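Local atomic coordinates of uroporphyrinogen III synthase (Thermus thermophilus, PDB entry 1WCW), a protein that probably converts the linear tetrapyrrole hydroxymethylbilane into cyclic uroporphyrinogen III, inverting the D ring, in the pathway to haem and related pigments. Residues 136-140 with 141-145; 54-57 with 58-62. All blocks are in the same frame, centred on the assembly; numbering follows the deposited sequence.

Contact 1 (136-140 with 141-145)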
# COMPACT_ATOMS: atom_id res chain seq x y z
N LEU A 136 5.71 -11.69 10.81
CA LEU A 136 5.01 -11.01 9.73
C LEU A 136 5.07 -9.51 9.99
O LEU A 136 4.53 -9.03 11.01
CB LEU A 136 3.55 -11.53 9.70
CG LEU A 136 2.63 -10.77 8.77
CD1 LEU A 136 3.04 -10.86 7.34
CD2 LEU A 136 1.28 -11.37 8.91
N GLN A 137 5.67 -8.76 9.10
CA GLN A 137 5.71 -7.32 9.25
C GLN A 137 4.46 -6.72 8.61
O GLN A 137 4.18 -6.96 7.42
CB GLN A 137 6.95 -6.80 8.54
CG GLN A 137 7.07 -5.26 8.50
CD GLN A 137 6.56 -4.68 7.17
OE1 GLN A 137 5.72 -3.75 7.16
NE2 GLN A 137 7.05 -5.19 6.12
N LEU A 138 3.70 -5.95 9.39
CA LEU A 138 2.44 -5.30 9.02
C LEU A 138 2.61 -3.79 9.00
O LEU A 138 3.66 -3.22 9.36
CB LEU A 138 1.46 -5.67 10.10
CG LEU A 138 1.22 -7.17 10.26
CD1 LEU A 138 0.44 -7.45 11.57
CD2 LEU A 138 0.47 -7.69 9.02
N TYR A 139 1.56 -3.14 8.51
CA TYR A 139 1.54 -1.70 8.35
C TYR A 139 0.20 -1.08 8.77
O TYR A 139 -0.15 -0.01 8.31
CB TYR A 139 1.89 -1.31 6.95
CG TYR A 139 1.11 -2.04 5.92
CD1 TYR A 139 -0.15 -1.60 5.48
CD2 TYR A 139 1.64 -3.22 5.33
CE1 TYR A 139 -0.89 -2.30 4.45
CE2 TYR A 139 0.95 -3.91 4.36
CZ TYR A 139 -0.32 -3.44 3.91
OH TYR A 139 -0.99 -4.05 2.93
N GLY A 140 -0.50 -1.75 9.66
CA GLY A 140 -1.74 -1.20 10.24
C GLY A 140 -3.06 -1.73 9.72
O GLY A 140 -4.07 -1.50 10.34
N LYS A 141 -3.06 -2.40 8.59
CA LYS A 141 -4.30 -2.89 7.97
C LYS A 141 -4.29 -4.41 8.12
O LYS A 141 -3.24 -5.05 7.85
CB LYS A 141 -4.30 -2.52 6.50
CG LYS A 141 -5.63 -2.74 5.70
CD LYS A 141 -6.51 -1.53 5.84
CE LYS A 141 -7.70 -1.51 4.86
NZ LYS A 141 -8.50 -2.81 4.80
N PRO A 142 -5.39 -5.05 8.50
CA PRO A 142 -5.38 -6.51 8.64
C PRO A 142 -5.03 -7.19 7.32
O PRO A 142 -5.43 -6.74 6.26
CB PRO A 142 -6.82 -6.86 9.00
CG PRO A 142 -7.37 -5.62 9.58
CD PRO A 142 -6.66 -4.45 9.01
N LEU A 143 -4.29 -8.29 7.44
CA LEU A 143 -3.96 -9.11 6.25
C LEU A 143 -4.43 -10.53 6.60
O LEU A 143 -3.67 -11.49 6.78
CB LEU A 143 -2.45 -9.09 5.99
CG LEU A 143 -1.92 -7.72 5.66
CD1 LEU A 143 -0.36 -7.80 5.45
CD2 LEU A 143 -2.56 -7.24 4.36
N PRO A 144 -5.74 -10.72 6.67
CA PRO A 144 -6.25 -12.04 7.05
C PRO A 144 -5.92 -13.22 6.16
O PRO A 144 -5.76 -14.33 6.67
CB PRO A 144 -7.75 -11.81 7.21
CG PRO A 144 -8.03 -10.76 6.20
CD PRO A 144 -6.82 -9.79 6.36
N LEU A 145 -5.82 -12.98 4.87
CA LEU A 145 -5.50 -14.10 3.98
C LEU A 145 -4.11 -14.62 4.33
O LEU A 145 -3.88 -15.85 4.49
CB LEU A 145 -5.62 -13.63 2.53
CG LEU A 145 -5.44 -14.69 1.46
CD1 LEU A 145 -5.96 -14.16 0.13
CD2 LEU A 145 -4.02 -15.02 1.35
O HOH W 1 -0.73 -4.38 7.35
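Leu138 and Tyr139 fold against Lys141 and Leu143 in a local packing contact round a strand-to-helix loop, the first connection of the beta-alpha-beta unit formed by strand 132-137, helix 144-152 and strand 155-167. The chain reverses at Gly140, whose phi of 103° would press any beta carbon against the carbonyl oxygen of Tyr139; glycine is therefore what the turn requires.

The apolar part is a meeting of branched tips. Leu138 and Leu143 run past one another in opposite senses, and CD2 of Leu138 reaches CD1 of Leu143 at 3.7 Å. Tyr139 lies across Leu143 at about a right angle, its OH 3.8 Å from Leu143 CD2, while its CE1 comes within 4.0 Å of Lys141 CB. The phenol oxygen is hydrogen-bonded to Arg97, which gives its polar end a partner while the rest of the ring packs. Lys141 also serves two surroundings: its CB packs here, but the chain kinks at chi2 (86°) and again at chi4, carrying NZ off to a salt bridge with Glu200. That glutamate sits on helix 192-201, which follows a strand of the other, five-stranded parallel sheet, so the loop faces across to the other half of the molecule.

Leu143 is the N-cap residue of helix 144-152; its side chain has no acceptor to offer the helix, and its contribution is hydrophobic.

One water bridges the two sides of the loop, accepting from Tyr139 N at 2.9 Å and donating to Lys141 O at 2.6 Å. With CG of Tyr139 set between its backbone N and carbonyl carbon (chi1 50°), the ring turns a face to this water, whose oxygen stands over the ring centre.

Contact 2 (54-57 with 58-62)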
# COMPACT_ATOMS: atom_id res chain seq x y z
N ARG A 54 11.92 -8.21 20.56
CA ARG A 54 12.74 -9.15 21.36
C ARG A 54 12.49 -10.61 20.96
O ARG A 54 13.42 -11.42 20.86
CB ARG A 54 12.42 -9.00 22.86
CG ARG A 54 12.94 -7.70 23.44
CD ARG A 54 12.54 -7.55 24.93
NE ARG A 54 13.29 -6.47 25.56
CZ ARG A 54 14.62 -6.43 25.66
NH1 ARG A 54 15.20 -5.38 26.24
NH2 ARG A 54 15.38 -7.42 25.19
N ALA A 55 11.21 -10.90 20.70
CA ALA A 55 10.85 -12.24 20.26
C ALA A 55 11.53 -12.55 18.92
O ALA A 55 12.05 -13.67 18.70
CB ALA A 55 9.34 -12.40 20.16
N LEU A 56 11.47 -11.60 17.97
CA LEU A 56 12.15 -11.82 16.70
C LEU A 56 13.65 -12.07 16.93
O LEU A 56 14.29 -12.91 16.25
CB LEU A 56 11.95 -10.59 15.80
CG LEU A 56 12.71 -10.55 14.51
CD1 LEU A 56 12.26 -11.72 13.63
CD2 LEU A 56 12.41 -9.20 13.81
N ALA A 57 14.26 -11.33 17.88
CA ALA A 57 15.71 -11.48 18.11
C ALA A 57 16.10 -12.89 18.67
O ALA A 57 17.27 -13.24 18.65
CB ALA A 57 16.19 -10.35 19.10
N GLN A 58 15.12 -13.62 19.15
CA GLN A 58 15.34 -14.98 19.66
C GLN A 58 15.39 -15.99 18.51
O GLN A 58 15.74 -17.16 18.74
CB GLN A 58 14.20 -15.39 20.59
CG GLN A 58 14.02 -14.50 21.77
CD GLN A 58 15.27 -14.41 22.56
OE1 GLN A 58 15.84 -15.43 22.98
NE2 GLN A 58 15.72 -13.20 22.77
N GLY A 59 15.08 -15.56 17.28
CA GLY A 59 15.11 -16.45 16.13
C GLY A 59 13.69 -16.84 15.70
O GLY A 59 12.76 -17.11 16.50
N VAL A 60 13.53 -16.89 14.37
CA VAL A 60 12.26 -17.29 13.73
C VAL A 60 12.59 -18.16 12.51
O VAL A 60 13.70 -18.10 11.96
CB VAL A 60 11.41 -16.06 13.26
CG1 VAL A 60 11.03 -15.21 14.46
CG2 VAL A 60 12.15 -15.23 12.23
N ASP A 61 11.58 -18.90 12.09
CA ASP A 61 11.81 -19.77 10.94
C ASP A 61 11.54 -19.11 9.64
O ASP A 61 12.18 -19.42 8.64
CB ASP A 61 10.93 -20.99 11.16
CG ASP A 61 11.32 -21.70 12.41
OD1 ASP A 61 12.40 -22.31 12.38
OD2 ASP A 61 10.62 -21.52 13.44
N LEU A 62 10.62 -18.16 9.66
CA LEU A 62 10.23 -17.46 8.45
C LEU A 62 10.00 -16.00 8.81
O LEU A 62 9.50 -15.66 9.88
CB LEU A 62 8.95 -18.09 7.89
CG LEU A 62 8.42 -17.61 6.55
CD1 LEU A 62 7.67 -18.80 5.89
CD2 LEU A 62 7.56 -16.45 6.72
O HOH W 2 10.92 -16.11 18.26
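Gln58 and Gly59 close off the last turn of helix 50-57 by giving their N-H groups to carbonyls of Arg54, Ala55 and Leu56, a helix C-terminus finished by a glycine of positive phi. The bonds shift from the alpha-helical spacing to one residue less. Gln58 N points chiefly at Ala55 O (3.1 Å), sharing its proton weakly with Arg54 O, and Gly59 N donates to Leu56 O at 3.0 Å along a fairly straight path of 160°. Both of the stronger donors stand well above the plane of the carbonyl they meet, which goes with the tighter, i to i-3 spacing of these bonds.

Arg54 O gains a second weak donor from the side chain. CG of Gln58 is anti to its carbonyl carbon, and a further bend at chi2 (-57°) curls the amide back over the helix end, leaving NE2 3.5 Å from Arg54 O. A glutamine is long enough to make this return and carries the N-H needed. Ala55 O is served twice, by Gln58 N and by a water at 2.7 Å; the same water donates to Gly59 O, also at 2.7 Å, and so ties the departing chain to the final turn. Glycine suits position 59 because with phi at 104° a beta carbon would collide with the carbonyl oxygen of Gln58.

Beyond the turn, packing takes over. Leu56 CD1 nestles between the two methyls of Val60, 3.8 Å from CG2 and from CG1 alike, the side chains crossing at a slant. Both also face the mixed sheet, Leu56 on Ala135 and Leu160, Val60 on Val133. Asp61 OD2 accepts from Val133 N, and the chain then enters strand 62-65, which lies between strands 132-137 and 93-96.

Contacts 1 and 2 belong to the same mixed-sheet half of the molecule and do not touch: their centres are 18 Å apart and their nearest atoms about 6 Å. Strand 132-137 connects them. Contact 2 leads into strand 62-65, the neighbour of strand 132-137, and packs on Val133 and Ala135, whereas contact 1 leaves the far, C-terminal end of strand 132-137. Contact 2 is peripheral, about 25 Å from the chain's centre; contact 1, at about 11 Å, faces the other half. A glycerol about 4 Å from the Leu143 side chain probably came from the crystallisation liquor, but its position is compatible with the interdomain cleft where this family is thought to bind substrate.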